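Local coordinates for protein carboxylesterase (Ferroplasma acidiphilum, PDB 3WJ2) that probably hydrolyses carboxylic ester bonds as a carboxylesterase of the alpha/beta hydrolase fold, at residues B[61-66]-B[127-132]; B[90-95]-B[112-117]; B[188-193]-B[254-259]; B[182-187]-B[246-251]. All blocks are in the same frame, centred on the assembly; numbering follows the deposited sequence.

Interaction 1 of 4, residues B[61-66]-B[127-132]; sequences DGRTLN and FNDAYD
Asp129 OD1 is gripped by two nitrogens of Arg63, which approach it side-on with NE and one terminal N-H group. Arg63 NE lies 2.8 Å from Asp129 OD1 and meets it almost in line with the carboxylate C-O bond. The second donor, Arg63 NH1, stands 3.0 Å from Asp129 OD1 and uses the anti lone pair, the one turned away from OD2. Both bonds run within a few degrees of the guanidinium plane, although the Asp129 carboxylate is rotated 36° from it. Arg63 NH1 also donates to Asp132 OD2 at 2.8 Å, and this carboxylate is turned more steeply, 67° from the guanidinium.

The resulting salt-bridge network ties strand 63-71 of the alpha/beta hydrolase sheet to helix 125-139, whose residues Asp129 and Asp132 sit three positions apart. On the remaining nitrogen, Arg63 NH2 donates to Asp61 O at 2.9 Å and shares a water with Asp132 OD2. The Arg63 chain bends at CD (chi2 -77°) on its way to the helix. A leucine in place of Arg63 would probably leave Asp132 without this cation, Asp129 OD1 without the two Arg63 donors, and Asp61 O without the guanidinium N-H. Asp129 OD2 has a salt bridge to Arg116 NE. Deeper in, Leu65 lends an apolar flank: its CD1 packs 3.9 Å from Asp129 CB, and its CD2 lies 3.8 Å from Asp129 OD2.

Interaction 2 of 4, residues B[90-95]-B[112-117]; sequences GNIETY and SIEYRL
A side-chain carboxylate receiving a backbone N-H defines this contact, which joins the loop between strand 78-82 and helix 96-106 to the C-terminal end of strand 109-113. The same loop begins with an HGGG sequence, which in related esterases contributes the oxyanion hole. The evidence is one nearly straight bond: Ile92 N donates to Glu114 OE2 at 2.9 Å, with an N-H...O angle of 169°, through the anti lone pair of that oxygen. An extended chi2 (179°) carries Glu114 CD outward to the loop.

The Ile92 side chain crosses that of Glu114 at about a right angle, with Ile92 CG1 lying 3.7 Å from Glu114 CG. Its tip continues to the strand, where Ile92 CD1 rests 3.6 Å from Ser112 O. A water beside it donates to both Ile92 O and Ser112 OG. At the other end, Leu117 CD1 packs 3.7 Å from Gly90 O.

The donor is itself held in a turn built by Asn91. Asn91 OD1 accepts from Thr94 N at 2.8 Å, an Asx motif, while Thr94 OG1 accepts from Asn91 N, a reciprocal pair as in a capping box. Gly90, before it, has a positive phi that favours glycine, and a CB there would crowd Tyr95 CE1.

A second water donates to Glu114 OE2 at 2.7 Å and accepts from Glu93 N. With two donors on OE2, one of them an N-H at the start of a helical turn, the surroundings would probably favour the ionised carboxylate, even with Glu93, itself paired with Arg68, nearby.

Interaction 3 of 4, residues B[188-193]-B[254-259]; sequences APDNFS and RDPEET
Pro256 presents its ring to the 188-193 loop. Asp190 OD2 comes within 3.2 Å of Pro256 CG, the two side chains crossing at about a right angle, and Ala188 CB meets Pro256 CB at 4.0 Å. Next to them Ser193 CB lies 4.3 Å from Asp255 CB. These are carbon-carbon contacts plus one close carboxylate oxygen, with no polar bond between the segments.

Asp190 is fixed from within its own loop. With CG anti to the backbone N (chi1 -178°), its OD1 accepts from Phe192 N, an Asx turn, and also from Ser193 N at 2.9 Å. The other oxygen, Asp190 OD2, receives the hydroxyl of Ser193 OG at 2.6 Å on its syn side. Asp190 OD1 also stands 3.8 Å above the plane of the Phe192 ring, over its centre. On the helix, Arg254 holds Asp255 OD1 with NE and NH2, both in the guanidinium plane.

Ser193 N-caps helix 194-198 by accepting from Phe196 N, and Ser195 OG of that helix bonds Asp255 N. Phe192 meets Phe192 of the second subunit, placing the loop at a subunit interface. The contact thus wedges the loop after strand 180-183 against the first turn of helix 254-266, which follows strand 243-248.

Interaction 4 of 4, residues B[182-187]-B[246-251]; sequences LFYPSL and VTNEYD
Tyr184 has a different group on each face of its ring. Asn248 ND2 lies over one face, off centre, 3.3 Å from Tyr184 CD2, and the amide plane is tilted 50° to the ring. The opposite face carries CB of the preceding Phe183, 3.7 Å above the plane and offset toward the rim. Val246 O sits at the ring edge, near the plane.

The backbones beneath are neighbouring parallel strands, 180-183 and 243-248, of the alpha/beta hydrolase sheet, near their C-terminal ends. Val246 N donates to Leu182 O at 2.9 Å. Past the bridge of Phe183 with Val246, Tyr184 N returns a bond to Val246 O at 2.7 Å. Phe183 and Val246 lie side by side on one face of the sheet, Phe183 CD1 being 3.9 Å from Val246 CB.

An alanine at Tyr184 would probably leave the Asn248 amide without the ring beneath it and Ala284 N without its hydroxyl acceptor, since the ring's OH bonds that nitrogen. The same ring meets His281 edge-to-face and touches residues of a probable nucleophile elbow, a GxSxG pattern that includes Ser156. Ser156, Asp251 and His281 are consistent with the catalytic triad of this esterase family, which puts the contact beside the probable active site. Asn248 is secured from its other end, where its OD1 is bonded to Ser283 OG.

In the fold
Interactions 1 and 2 meet in one patch: strands 63-71 and 109-113 are sheet neighbours, and Arg116 NE forms a salt bridge with Asp129 OD2. Interaction 2 is nested in the loop closed by interaction 1. Interactions 3 and 4 alternate along the chain and touch through Arg254 with Glu249 and Glu258 with Thr247. Both are buried, the first two only partly. Chemistry follows place: charge pairs toward the sheet's edge in interaction 1, a carboxylate on a loop N-H in interaction 2, van der Waals contact of proline with alanine and carboxylate at a subunit interface in interaction 3, and strand pairing with aromatic cover in interaction 4, whose centre lies about 10 Å from the chain's centre.

Interaction 1 of 4, residues B[61-66]-B[127-132]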
loop_
_atom_site.group_PDB
_atom_site.type_symbol
_atom_site.label_atom_id
_atom_site.label_comp_id
_atom_site.label_asym_id
_atom_site.label_seq_id
_atom_site.Cartn_x
_atom_site.Cartn_y
_atom_site.Cartn_z
ATOM N N ASP B 61 28.814 34.720 -8.355
ATOM C CA ASP B 61 30.249 34.546 -8.697
ATOM C C ASP B 61 30.441 33.635 -9.887
ATOM O O ASP B 61 30.039 32.454 -9.851
ATOM C CB ASP B 61 31.052 34.081 -7.444
ATOM C CG ASP B 61 30.995 35.128 -6.275
ATOM O OD1 ASP B 61 30.522 36.325 -6.564
ATOM O OD2 ASP B 61 31.420 34.724 -5.157
ATOM N N GLY B 62 30.995 34.171 -10.992
ATOM C CA GLY B 62 31.226 33.265 -12.125
ATOM C C GLY B 62 30.086 33.049 -13.094
ATOM O O GLY B 62 30.302 32.377 -14.097
ATOM N N ARG B 63 28.838 33.517 -12.807
ATOM C CA ARG B 63 27.737 33.304 -13.708
ATOM C C ARG B 63 26.601 34.207 -13.270
ATOM O O ARG B 63 26.507 34.535 -12.122
ATOM C CB ARG B 63 27.265 31.793 -13.715
ATOM C CG ARG B 63 26.446 31.337 -12.477
ATOM C CD ARG B 63 27.387 31.089 -11.260
ATOM N NE ARG B 63 26.643 30.361 -10.220
ATOM C CZ ARG B 63 26.993 30.255 -8.937
ATOM N NH1 ARG B 63 26.279 29.445 -8.119
ATOM N NH2 ARG B 63 28.068 30.930 -8.426
ATOM N N THR B 64 25.784 34.602 -14.244
ATOM C CA THR B 64 24.599 35.418 -13.965
ATOM C C THR B 64 23.351 34.582 -14.341
ATOM O O THR B 64 23.341 33.873 -15.370
ATOM C CB THR B 64 24.687 36.663 -14.883
ATOM O OG1 THR B 64 25.851 37.407 -14.459
ATOM C CG2 THR B 64 23.444 37.478 -14.772
ATOM N N LEU B 65 22.334 34.645 -13.462
ATOM C CA LEU B 65 21.104 33.906 -13.721
ATOM C C LEU B 65 20.003 34.923 -14.041
ATOM O O LEU B 65 19.922 35.996 -13.379
ATOM C CB LEU B 65 20.626 33.222 -12.432
ATOM C CG LEU B 65 21.747 32.341 -11.829
ATOM C CD1 LEU B 65 21.143 31.607 -10.581
ATOM C CD2 LEU B 65 22.365 31.267 -12.740
ATOM N N ASN B 66 19.101 34.502 -14.899
ATOM C CA ASN B 66 17.851 35.268 -15.028
ATOM C C ASN B 66 16.935 34.999 -13.840
ATOM O O ASN B 66 16.891 33.866 -13.302
ATOM C CB ASN B 66 17.069 34.925 -16.290
ATOM C CG ASN B 66 17.761 35.345 -17.566
ATOM O OD1 ASN B 66 17.716 34.647 -18.617
ATOM N ND2 ASN B 66 18.348 36.481 -17.514
ATOM N N PHE B 127 22.559 23.150 -8.020
ATOM C CA PHE B 127 22.477 23.258 -6.557
ATOM C C PHE B 127 23.160 24.548 -6.050
ATOM O O PHE B 127 22.625 25.254 -5.192
ATOM C CB PHE B 127 23.146 21.987 -5.932
ATOM C CG PHE B 127 23.359 22.149 -4.469
ATOM C CD1 PHE B 127 22.312 22.120 -3.551
ATOM C CD2 PHE B 127 24.662 22.497 -4.033
ATOM C CE1 PHE B 127 22.556 22.363 -2.174
ATOM C CE2 PHE B 127 24.896 22.771 -2.660
ATOM C CZ PHE B 127 23.843 22.713 -1.726
ATOM N N ASN B 128 24.403 24.807 -6.511
ATOM C CA ASN B 128 25.090 26.012 -6.122
ATOM C C ASN B 128 24.323 27.264 -6.586
ATOM O O ASN B 128 24.318 28.260 -5.877
ATOM C CB ASN B 128 26.506 26.009 -6.737
ATOM C CG ASN B 128 27.454 25.020 -6.032
ATOM O OD1 ASN B 128 27.214 24.579 -4.859
ATOM N ND2 ASN B 128 28.553 24.665 -6.749
ATOM N N ASP B 129 23.661 27.181 -7.752
ATOM C CA ASP B 129 22.846 28.285 -8.190
ATOM C C ASP B 129 21.689 28.557 -7.208
ATOM O O ASP B 129 21.343 29.719 -6.904
ATOM C CB ASP B 129 22.314 28.025 -9.585
ATOM C CG ASP B 129 23.365 28.043 -10.627
ATOM O OD1 ASP B 129 24.527 28.463 -10.359
ATOM O OD2 ASP B 129 23.082 27.615 -11.768
ATOM N N ALA B 130 21.019 27.515 -6.770
ATOM C CA ALA B 130 19.913 27.622 -5.805
ATOM C C ALA B 130 20.402 28.191 -4.454
ATOM O O ALA B 130 19.870 29.190 -3.952
ATOM C CB ALA B 130 19.158 26.225 -5.697
ATOM N N TYR B 131 21.482 27.597 -3.895
ATOM C CA TYR B 131 21.991 28.073 -2.625
ATOM C C TYR B 131 22.552 29.462 -2.692
ATOM O O TYR B 131 22.196 30.331 -1.844
ATOM C CB TYR B 131 23.089 27.129 -2.216
ATOM C CG TYR B 131 23.795 27.525 -0.901
ATOM C CD1 TYR B 131 23.274 27.122 0.322
ATOM C CD2 TYR B 131 25.013 28.260 -0.926
ATOM C CE1 TYR B 131 23.935 27.420 1.534
ATOM C CE2 TYR B 131 25.705 28.552 0.306
ATOM C CZ TYR B 131 25.130 28.131 1.493
ATOM O OH TYR B 131 25.747 28.383 2.734
ATOM N N ASP B 132 23.337 29.707 -3.740
ATOM C CA ASP B 132 23.922 31.050 -3.906
ATOM C C ASP B 132 22.857 32.095 -4.206
ATOM O O ASP B 132 22.975 33.233 -3.668
ATOM C CB ASP B 132 25.003 31.043 -4.986
ATOM C CG ASP B 132 26.247 30.281 -4.557
ATOM O OD1 ASP B 132 26.538 30.034 -3.330
ATOM O OD2 ASP B 132 27.021 29.946 -5.473
HETATM O O HOH W 1 29.587 30.836 -5.798
#

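Interaction 2 of 4, residues B[90-95]-B[112-117]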
loop_
_atom_site.group_PDB
_atom_site.type_symbol
_atom_site.label_atom_id
_atom_site.label_comp_id
_atom_site.label_asym_id
_atom_site.label_seq_id
_atom_site.Cartn_x
_atom_site.Cartn_y
_atom_site.Cartn_z
ATOM N N GLY B 90 12.832 23.172 -18.807
ATOM C CA GLY B 90 12.054 24.205 -18.149
ATOM C C GLY B 90 12.836 25.532 -18.087
ATOM O O GLY B 90 14.058 25.526 -18.116
ATOM N N ASN B 91 12.100 26.628 -17.947
ATOM C CA ASN B 91 12.680 27.972 -17.841
ATOM C C ASN B 91 11.596 28.942 -17.394
ATOM O O ASN B 91 10.450 28.587 -17.067
ATOM C CB ASN B 91 13.371 28.380 -19.187
ATOM C CG ASN B 91 12.405 28.416 -20.331
ATOM O OD1 ASN B 91 11.284 28.916 -20.228
ATOM N ND2 ASN B 91 12.842 27.847 -21.450
ATOM N N ILE B 92 11.993 30.204 -17.223
ATOM C CA ILE B 92 11.093 31.170 -16.756
ATOM C C ILE B 92 9.835 31.271 -17.647
ATOM O O ILE B 92 8.743 31.407 -17.157
ATOM C CB ILE B 92 11.826 32.537 -16.633
ATOM C CG1 ILE B 92 12.610 32.569 -15.336
ATOM C CG2 ILE B 92 10.804 33.635 -16.558
ATOM C CD1 ILE B 92 13.666 33.690 -15.234
ATOM N N GLU B 93 10.034 31.236 -18.957
ATOM C CA GLU B 93 8.896 31.368 -19.831
ATOM C C GLU B 93 7.979 30.183 -19.738
ATOM O O GLU B 93 6.757 30.443 -19.681
ATOM C CB GLU B 93 9.291 31.577 -21.325
ATOM C CG GLU B 93 10.160 32.871 -21.542
ATOM C CD GLU B 93 9.555 34.185 -21.038
ATOM O OE1 GLU B 93 8.334 34.323 -20.846
ATOM O OE2 GLU B 93 10.372 35.095 -20.745
ATOM N N THR B 94 8.518 28.947 -19.600
ATOM C CA THR B 94 7.564 27.835 -19.597
ATOM C C THR B 94 6.787 27.791 -18.244
ATOM O O THR B 94 5.690 27.211 -18.155
ATOM C CB THR B 94 8.164 26.505 -19.876
ATOM O OG1 THR B 94 9.090 26.133 -18.809
ATOM C CG2 THR B 94 9.001 26.485 -21.143
ATOM N N TYR B 95 7.418 28.364 -17.192
ATOM C CA TYR B 95 6.774 28.439 -15.906
ATOM C C TYR B 95 5.982 29.699 -15.703
ATOM O O TYR B 95 5.457 29.856 -14.637
ATOM C CB TYR B 95 7.893 28.263 -14.725
ATOM C CG TYR B 95 8.037 26.743 -14.474
ATOM C CD1 TYR B 95 8.619 25.922 -15.411
ATOM C CD2 TYR B 95 7.561 26.201 -13.238
ATOM C CE1 TYR B 95 8.718 24.461 -15.178
ATOM C CE2 TYR B 95 7.699 24.833 -13.049
ATOM C CZ TYR B 95 8.207 24.001 -13.983
ATOM O OH TYR B 95 8.286 22.652 -13.765
ATOM N N SER B 112 11.060 33.728 -9.634
ATOM C CA SER B 112 11.356 32.489 -10.348
ATOM C C SER B 112 12.763 32.566 -10.889
ATOM O O SER B 112 13.145 33.496 -11.653
ATOM C CB SER B 112 10.282 32.323 -11.440
ATOM O OG SER B 112 10.633 31.197 -12.258
ATOM N N ILE B 113 13.622 31.631 -10.449
ATOM C CA ILE B 113 15.054 31.697 -10.783
ATOM C C ILE B 113 15.491 30.660 -11.779
ATOM O O ILE B 113 15.149 29.464 -11.681
ATOM C CB ILE B 113 15.898 31.550 -9.489
ATOM C CG1 ILE B 113 15.619 32.750 -8.575
ATOM C CG2 ILE B 113 17.397 31.471 -9.788
ATOM C CD1 ILE B 113 15.883 32.421 -7.108
ATOM N N GLU B 114 16.177 31.128 -12.817
ATOM C CA GLU B 114 16.725 30.229 -13.839
ATOM C C GLU B 114 18.092 29.697 -13.502
ATOM O O GLU B 114 19.133 30.238 -13.998
ATOM C CB GLU B 114 16.815 30.878 -15.256
ATOM C CG GLU B 114 15.645 30.584 -16.025
ATOM C CD GLU B 114 15.690 31.232 -17.412
ATOM O OE1 GLU B 114 16.737 31.776 -17.896
ATOM O OE2 GLU B 114 14.585 31.266 -17.937
ATOM N N TYR B 115 18.145 28.561 -12.792
ATOM C CA TYR B 115 19.444 27.899 -12.561
ATOM C C TYR B 115 19.952 27.182 -13.771
ATOM O O TYR B 115 19.207 27.014 -14.758
ATOM C CB TYR B 115 19.253 26.883 -11.386
ATOM C CG TYR B 115 18.148 25.832 -11.656
ATOM C CD1 TYR B 115 18.465 24.621 -12.346
ATOM C CD2 TYR B 115 16.801 26.090 -11.256
ATOM C CE1 TYR B 115 17.428 23.704 -12.553
ATOM C CE2 TYR B 115 15.808 25.107 -11.420
ATOM C CZ TYR B 115 16.162 23.964 -12.084
ATOM O OH TYR B 115 15.251 22.961 -12.374
ATOM N N ARG B 116 21.223 26.826 -13.747
ATOM C CA ARG B 116 21.913 26.230 -14.947
ATOM C C ARG B 116 21.473 24.761 -15.078
ATOM O O ARG B 116 21.284 24.017 -14.065
ATOM C CB ARG B 116 23.407 26.376 -14.814
ATOM C CG ARG B 116 23.776 27.899 -14.961
ATOM C CD ARG B 116 25.281 28.117 -14.650
ATOM N NE ARG B 116 25.559 27.725 -13.264
ATOM C CZ ARG B 116 26.762 27.581 -12.711
ATOM N NH1 ARG B 116 27.817 27.795 -13.554
ATOM N NH2 ARG B 116 26.924 27.210 -11.444
ATOM N N LEU B 117 21.343 24.317 -16.329
ATOM C CA LEU B 117 20.761 23.034 -16.624
ATOM C C LEU B 117 21.802 22.048 -17.146
ATOM O O LEU B 117 22.806 22.380 -17.756
ATOM C CB LEU B 117 19.625 23.182 -17.701
ATOM C CG LEU B 117 18.562 24.131 -17.217
ATOM C CD1 LEU B 117 17.627 24.464 -18.494
ATOM C CD2 LEU B 117 17.768 23.484 -16.093
HETATM O O HOH W 2 8.575 31.652 -14.369
HETATM O O HOH W 3 12.997 31.859 -20.054
#

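Interaction 3 of 4, residues B[188-193]-B[254-259]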
loop_
_atom_site.group_PDB
_atom_site.type_symbol
_atom_site.label_atom_id
_atom_site.label_comp_id
_atom_site.label_asym_id
_atom_site.label_seq_id
_atom_site.Cartn_x
_atom_site.Cartn_y
_atom_site.Cartn_z
ATOM N N ALA B 188 15.960 11.004 -3.634
ATOM C CA ALA B 188 16.710 9.767 -3.273
ATOM C C ALA B 188 17.163 9.051 -4.543
ATOM O O ALA B 188 16.578 9.173 -5.670
ATOM C CB ALA B 188 15.788 8.812 -2.418
ATOM N N PRO B 189 18.179 8.152 -4.336
ATOM C CA PRO B 189 18.614 7.361 -5.458
ATOM C C PRO B 189 17.667 6.193 -5.647
ATOM O O PRO B 189 18.093 5.034 -5.383
ATOM C CB PRO B 189 19.971 6.818 -4.996
ATOM C CG PRO B 189 19.821 6.682 -3.460
ATOM C CD PRO B 189 18.977 7.906 -3.105
ATOM N N ASP B 190 16.542 6.376 -6.320
ATOM C CA ASP B 190 15.454 5.267 -6.234
ATOM C C ASP B 190 15.090 4.588 -7.528
ATOM O O ASP B 190 14.459 5.188 -8.420
ATOM C CB ASP B 190 14.239 5.898 -5.545
ATOM C CG ASP B 190 13.080 4.915 -5.349
ATOM O OD1 ASP B 190 13.397 3.734 -5.408
ATOM O OD2 ASP B 190 11.946 5.415 -5.107
ATOM N N ASN B 191 15.424 3.316 -7.698
ATOM C CA ASN B 191 14.868 2.512 -8.796
ATOM C C ASN B 191 14.228 1.228 -8.250
ATOM O O ASN B 191 14.161 0.162 -8.911
ATOM C CB ASN B 191 15.900 2.179 -9.894
ATOM C CG ASN B 191 16.978 1.241 -9.403
ATOM O OD1 ASN B 191 17.251 1.175 -8.201
ATOM N ND2 ASN B 191 17.643 0.559 -10.321
ATOM N N PHE B 192 13.702 1.343 -7.056
ATOM C CA PHE B 192 13.243 0.077 -6.426
ATOM C C PHE B 192 12.103 0.239 -5.449
ATOM O O PHE B 192 11.669 -0.840 -4.932
ATOM C CB PHE B 192 14.466 -0.636 -5.701
ATOM C CG PHE B 192 15.130 0.218 -4.721
ATOM C CD1 PHE B 192 14.566 0.495 -3.452
ATOM C CD2 PHE B 192 16.322 0.892 -5.128
ATOM C CE1 PHE B 192 15.199 1.372 -2.552
ATOM C CE2 PHE B 192 16.924 1.796 -4.309
ATOM C CZ PHE B 192 16.425 2.005 -2.993
ATOM N N SER B 193 11.707 1.455 -4.963
ATOM C CA SER B 193 10.560 1.575 -4.034
ATOM C C SER B 193 9.253 1.125 -4.743
ATOM O O SER B 193 9.207 0.904 -5.926
ATOM C CB SER B 193 10.372 3.008 -3.523
ATOM O OG SER B 193 9.940 3.818 -4.667
ATOM N N ARG B 254 6.805 9.324 -5.236
ATOM C CA ARG B 254 6.001 9.572 -4.070
ATOM C C ARG B 254 6.597 8.967 -2.775
ATOM O O ARG B 254 6.613 9.633 -1.748
ATOM C CB ARG B 254 4.609 8.927 -4.311
ATOM C CG ARG B 254 3.612 9.044 -3.128
ATOM C CD ARG B 254 2.432 8.070 -3.353
ATOM N NE ARG B 254 2.911 6.747 -2.987
ATOM C CZ ARG B 254 2.138 5.662 -3.162
ATOM N NH1 ARG B 254 0.995 5.734 -3.862
ATOM N NH2 ARG B 254 2.594 4.476 -2.761
ATOM N N ASP B 255 6.946 7.686 -2.814
ATOM C CA ASP B 255 7.291 7.063 -1.470
ATOM C C ASP B 255 8.508 7.755 -0.758
ATOM O O ASP B 255 8.395 8.085 0.436
ATOM C CB ASP B 255 7.524 5.572 -1.571
ATOM C CG ASP B 255 6.175 4.764 -1.767
ATOM O OD1 ASP B 255 5.096 5.331 -1.574
ATOM O OD2 ASP B 255 6.282 3.567 -2.093
ATOM N N PRO B 256 9.602 8.043 -1.499
ATOM C CA PRO B 256 10.677 8.778 -0.797
ATOM C C PRO B 256 10.260 10.140 -0.250
ATOM O O PRO B 256 10.772 10.583 0.799
ATOM C CB PRO B 256 11.799 8.898 -1.886
ATOM C CG PRO B 256 11.529 7.715 -2.866
ATOM C CD PRO B 256 9.975 7.721 -2.889
ATOM N N GLU B 257 9.315 10.821 -0.936
ATOM C CA GLU B 257 8.872 12.080 -0.400
ATOM C C GLU B 257 8.144 11.972 0.892
ATOM O O GLU B 257 8.165 12.845 1.736
ATOM C CB GLU B 257 7.933 12.775 -1.479
ATOM C CG GLU B 257 8.717 13.113 -2.760
ATOM C CD GLU B 257 7.776 13.341 -3.928
ATOM O OE1 GLU B 257 6.567 13.169 -3.706
ATOM O OE2 GLU B 257 8.326 13.639 -5.059
ATOM N N GLU B 258 7.304 10.920 1.005
ATOM C CA GLU B 258 6.457 10.730 2.183
ATOM C C GLU B 258 7.418 10.288 3.308
ATOM O O GLU B 258 7.229 10.797 4.441
ATOM C CB GLU B 258 5.375 9.682 1.898
ATOM C CG GLU B 258 4.420 10.312 0.789
ATOM C CD GLU B 258 3.135 9.549 0.598
ATOM O OE1 GLU B 258 2.943 8.380 1.134
ATOM O OE2 GLU B 258 2.271 10.071 -0.131
ATOM N N THR B 259 8.486 9.598 2.946
ATOM C CA THR B 259 9.524 9.286 4.016
ATOM C C THR B 259 10.205 10.554 4.475
ATOM O O THR B 259 10.353 10.806 5.684
ATOM C CB THR B 259 10.574 8.361 3.459
ATOM O OG1 THR B 259 9.944 7.081 3.154
ATOM C CG2 THR B 259 11.821 8.204 4.356
#

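Interaction 4 of 4, residues B[182-187]-B[246-251]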
loop_
_atom_site.group_PDB
_atom_site.type_symbol
_atom_site.label_atom_id
_atom_site.label_comp_id
_atom_site.label_asym_id
_atom_site.label_seq_id
_atom_site.Cartn_x
_atom_site.Cartn_y
_atom_site.Cartn_z
ATOM N N LEU B 182 7.674 22.253 -0.911
ATOM C CA LEU B 182 8.256 21.235 -1.797
ATOM C C LEU B 182 7.139 20.516 -2.514
ATOM O O LEU B 182 6.480 19.644 -1.981
ATOM C CB LEU B 182 9.045 20.134 -0.928
ATOM C CG LEU B 182 10.095 20.815 -0.018
ATOM C CD1 LEU B 182 10.697 19.700 0.953
ATOM C CD2 LEU B 182 11.225 21.561 -0.751
ATOM N N PHE B 183 6.989 20.824 -3.831
ATOM C CA PHE B 183 6.034 20.023 -4.587
ATOM C C PHE B 183 6.765 18.883 -5.232
ATOM O O PHE B 183 7.612 19.019 -6.155
ATOM C CB PHE B 183 5.452 20.943 -5.787
ATOM C CG PHE B 183 4.441 21.945 -5.341
ATOM C CD1 PHE B 183 3.089 21.611 -5.287
ATOM C CD2 PHE B 183 4.846 23.286 -5.085
ATOM C CE1 PHE B 183 2.152 22.559 -4.803
ATOM C CE2 PHE B 183 3.882 24.264 -4.646
ATOM C CZ PHE B 183 2.539 23.886 -4.557
ATOM N N TYR B 184 6.434 17.675 -4.713
ATOM C CA TYR B 184 6.963 16.412 -5.256
ATOM C C TYR B 184 8.442 16.462 -5.731
ATOM O O TYR B 184 8.796 16.159 -6.909
ATOM C CB TYR B 184 5.996 15.816 -6.338
ATOM C CG TYR B 184 5.491 16.818 -7.357
ATOM C CD1 TYR B 184 6.241 17.033 -8.491
ATOM C CD2 TYR B 184 4.303 17.504 -7.080
ATOM C CE1 TYR B 184 5.697 17.960 -9.470
ATOM C CE2 TYR B 184 3.741 18.386 -8.000
ATOM C CZ TYR B 184 4.477 18.581 -9.135
ATOM O OH TYR B 184 3.977 19.537 -10.090
ATOM N N PRO B 185 9.403 16.693 -4.771
ATOM C CA PRO B 185 10.809 16.729 -5.170
ATOM C C PRO B 185 11.372 15.302 -5.528
ATOM O O PRO B 185 10.849 14.282 -5.006
ATOM C CB PRO B 185 11.530 17.093 -3.848
ATOM C CG PRO B 185 10.511 16.789 -2.728
ATOM C CD PRO B 185 9.107 17.043 -3.383
ATOM N N SER B 186 12.414 15.263 -6.341
ATOM C CA SER B 186 13.267 14.063 -6.462
ATOM C C SER B 186 14.152 14.151 -5.168
ATOM O O SER B 186 14.546 15.259 -4.723
ATOM C CB SER B 186 14.017 13.986 -7.787
ATOM O OG SER B 186 14.653 15.279 -7.967
ATOM N N LEU B 187 14.338 13.095 -4.422
ATOM C CA LEU B 187 15.136 13.248 -3.229
ATOM C C LEU B 187 16.197 12.138 -3.015
ATOM O O LEU B 187 17.026 12.207 -2.066
ATOM C CB LEU B 187 14.249 13.167 -2.009
ATOM C CG LEU B 187 13.284 14.387 -1.809
ATOM C CD1 LEU B 187 12.173 13.941 -0.774
ATOM C CD2 LEU B 187 14.010 15.616 -1.400
ATOM N N VAL B 246 4.165 18.297 -0.819
ATOM C CA VAL B 246 2.989 17.773 -1.586
ATOM C C VAL B 246 3.510 16.622 -2.397
ATOM O O VAL B 246 4.459 16.702 -3.156
ATOM C CB VAL B 246 2.519 18.892 -2.580
ATOM C CG1 VAL B 246 1.357 18.339 -3.428
ATOM C CG2 VAL B 246 2.078 20.170 -1.738
ATOM N N THR B 247 2.849 15.473 -2.250
ATOM C CA THR B 247 3.153 14.306 -3.092
ATOM C C THR B 247 1.882 13.952 -3.865
ATOM O O THR B 247 0.785 14.479 -3.630
ATOM C CB THR B 247 3.495 13.050 -2.154
ATOM O OG1 THR B 247 2.287 12.591 -1.547
ATOM C CG2 THR B 247 4.448 13.526 -1.051
ATOM N N ASN B 248 2.123 13.115 -4.876
ATOM C CA ASN B 248 0.977 12.707 -5.756
ATOM C C ASN B 248 0.784 11.195 -5.588
ATOM O O ASN B 248 1.761 10.453 -5.577
ATOM C CB ASN B 248 1.410 12.913 -7.208
ATOM C CG ASN B 248 1.798 14.382 -7.471
ATOM O OD1 ASN B 248 0.976 15.267 -7.322
ATOM N ND2 ASN B 248 3.019 14.597 -7.873
ATOM N N GLU B 249 -0.480 10.801 -5.490
ATOM C CA GLU B 249 -0.744 9.318 -5.380
ATOM C C GLU B 249 -0.088 8.445 -6.425
ATOM O O GLU B 249 0.551 7.442 -6.080
ATOM C CB GLU B 249 -2.269 9.130 -5.394
ATOM C CG GLU B 249 -2.592 7.667 -5.105
ATOM C CD GLU B 249 -4.067 7.428 -4.963
ATOM O OE1 GLU B 249 -4.912 8.281 -5.223
ATOM O OE2 GLU B 249 -4.399 6.291 -4.489
ATOM N N TYR B 250 -0.170 8.862 -7.694
ATOM C CA TYR B 250 0.288 7.939 -8.757
ATOM C C TYR B 250 1.547 8.446 -9.411
ATOM O O TYR B 250 1.525 8.995 -10.493
ATOM C CB TYR B 250 -0.877 7.903 -9.770
ATOM C CG TYR B 250 -2.121 7.167 -9.226
ATOM C CD1 TYR B 250 -2.042 5.831 -8.896
ATOM C CD2 TYR B 250 -3.300 7.828 -9.076
ATOM C CE1 TYR B 250 -3.214 5.176 -8.371
ATOM C CE2 TYR B 250 -4.466 7.206 -8.662
ATOM C CZ TYR B 250 -4.381 5.870 -8.302
ATOM O OH TYR B 250 -5.530 5.210 -7.901
ATOM N N ASP B 251 2.610 8.410 -8.666
ATOM C CA ASP B 251 3.861 9.110 -9.134
ATOM C C ASP B 251 5.000 8.247 -8.614
ATOM O O ASP B 251 5.060 7.893 -7.414
ATOM C CB ASP B 251 3.885 10.516 -8.469
ATOM C CG ASP B 251 5.186 11.279 -8.687
ATOM O OD1 ASP B 251 6.182 10.837 -9.191
ATOM O OD2 ASP B 251 5.080 12.487 -8.316
#